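Local coordinates for hypothetical protein yibA (PDB 1OYZ), which is of unknown function but folds as an all-helical chain containing HEAT repeats, with an oxidoreductase activity only tentatively assigned, at residues 90-93 and 94-98. Sequence-based numbering, arbitrary orientation.
Sequences NVFN and ILNNM
Leu95 packs one turn beyond Val91 on helix 88-101, and their side chains run alongside each other in the same direction. Followed outward, Leu95 CB sits 3.5 Å from Phe92 O. Leu95 CG comes next, 4.0 Å from Val91 O, and CD1 stays beside that same oxygen at 4.1 Å. The other methyl, CD2, bends back to 3.6 Å from Val91 O and 3.8 Å from Val91 CG1. With chi1 at 165°, Val91 turns CG1 away from its own N and toward this methyl. Leu95 N donates to Val91 O, one of four successive i to i+4 bonds consistent with regular alpha helix through 90-97; the straightest is Asn96 N to Phe92 O, 2.8 Å with 173° at the hydrogen. One residue further along, Phe92 CE2 approaches Asn96 CB obliquely at 4.0 Å, and its ring also stacks with Tyr125. Ile94 CG1 lies 3.1 Å from Asn90 O, the carbonyl that Ile94 N binds. Val91 and Leu95 both touch Leu78 of helix 68-80, and Leu95 reaches Ser114 and Thr115 of helix 105-121. Shortening Leu95 to an alanine removes both methyls and would probably leave Val91 CG1 without its neighbour, with a gap toward Leu78. The backbone bonds thus fix the helix, while its apolar side joins neighbouring helices.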
# COMPACT_ATOMS: atom_id res chain seq x y z
N ASN A 90 -6.91 -20.71 13.42
CA ASN A 90 -6.89 -20.10 14.74
C ASN A 90 -6.03 -18.83 14.76
O ASN A 90 -6.39 -17.84 15.39
CB ASN A 90 -6.38 -21.08 15.81
CG ASN A 90 -7.35 -22.26 16.04
OD1 ASN A 90 -7.26 -22.96 17.06
ND2 ASN A 90 -8.27 -22.48 15.09
N VAL A 91 -4.90 -18.84 14.05
CA VAL A 91 -4.05 -17.67 14.03
C VAL A 91 -4.74 -16.56 13.27
O VAL A 91 -4.75 -15.41 13.69
CB VAL A 91 -2.64 -18.01 13.43
CG1 VAL A 91 -1.87 -16.71 13.07
CG2 VAL A 91 -1.83 -18.82 14.44
N PHE A 92 -5.34 -16.90 12.15
CA PHE A 92 -6.04 -15.90 11.40
C PHE A 92 -7.12 -15.27 12.30
O PHE A 92 -7.21 -14.05 12.43
CB PHE A 92 -6.71 -16.51 10.19
CG PHE A 92 -7.39 -15.51 9.37
CD1 PHE A 92 -6.68 -14.76 8.46
CD2 PHE A 92 -8.72 -15.23 9.59
CE1 PHE A 92 -7.29 -13.74 7.77
CE2 PHE A 92 -9.34 -14.21 8.90
CZ PHE A 92 -8.63 -13.46 8.00
N ASN A 93 -7.90 -16.11 12.96
CA ASN A 93 -8.95 -15.60 13.83
C ASN A 93 -8.38 -14.73 14.91
O ASN A 93 -8.98 -13.70 15.26
CB ASN A 93 -9.74 -16.77 14.41
CG ASN A 93 -10.58 -17.44 13.34
OD1 ASN A 93 -10.88 -18.63 13.43
ND2 ASN A 93 -10.94 -16.68 12.32
N ILE A 94 -7.23 -15.11 15.44
CA ILE A 94 -6.61 -14.27 16.44
C ILE A 94 -6.30 -12.89 15.85
O ILE A 94 -6.58 -11.89 16.48
CB ILE A 94 -5.34 -14.90 16.98
CG1 ILE A 94 -5.72 -16.12 17.84
CG2 ILE A 94 -4.54 -13.88 17.79
CD1 ILE A 94 -4.57 -16.98 18.28
N LEU A 95 -5.74 -12.83 14.65
CA LEU A 95 -5.39 -11.54 14.05
C LEU A 95 -6.61 -10.70 13.68
O LEU A 95 -6.65 -9.49 13.89
CB LEU A 95 -4.55 -11.77 12.78
CG LEU A 95 -3.02 -11.93 12.78
CD1 LEU A 95 -2.49 -12.03 14.16
CD2 LEU A 95 -2.61 -13.12 11.92
N ASN A 96 -7.59 -11.37 13.11
CA ASN A 96 -8.84 -10.74 12.69
C ASN A 96 -9.48 -10.06 13.90
O ASN A 96 -9.92 -8.90 13.86
CB ASN A 96 -9.76 -11.83 12.13
CG ASN A 96 -11.14 -11.33 11.79
OD1 ASN A 96 -12.10 -11.81 12.33
ND2 ASN A 96 -11.24 -10.36 10.88
N ASN A 97 -9.51 -10.79 15.01
CA ASN A 97 -10.09 -10.23 16.21
C ASN A 97 -9.32 -9.01 16.70
O ASN A 97 -9.92 -7.98 17.05
CB ASN A 97 -10.16 -11.28 17.32
CG ASN A 97 -11.33 -11.05 18.23
OD1 ASN A 97 -12.43 -11.60 18.02
ND2 ASN A 97 -11.14 -10.20 19.25
N MSE A 98 -8.00 -9.10 16.77
CA MSE A 98 -7.21 -7.95 17.21
C MSE A 98 -7.41 -6.76 16.27
O MSE A 98 -7.54 -5.61 16.70
CB MSE A 98 -5.72 -8.30 17.25
CG MSE A 98 -5.41 -9.46 18.17
SE MSE A 98 -3.56 -10.15 17.95
CE MSE A 98 -2.66 -8.74 18.97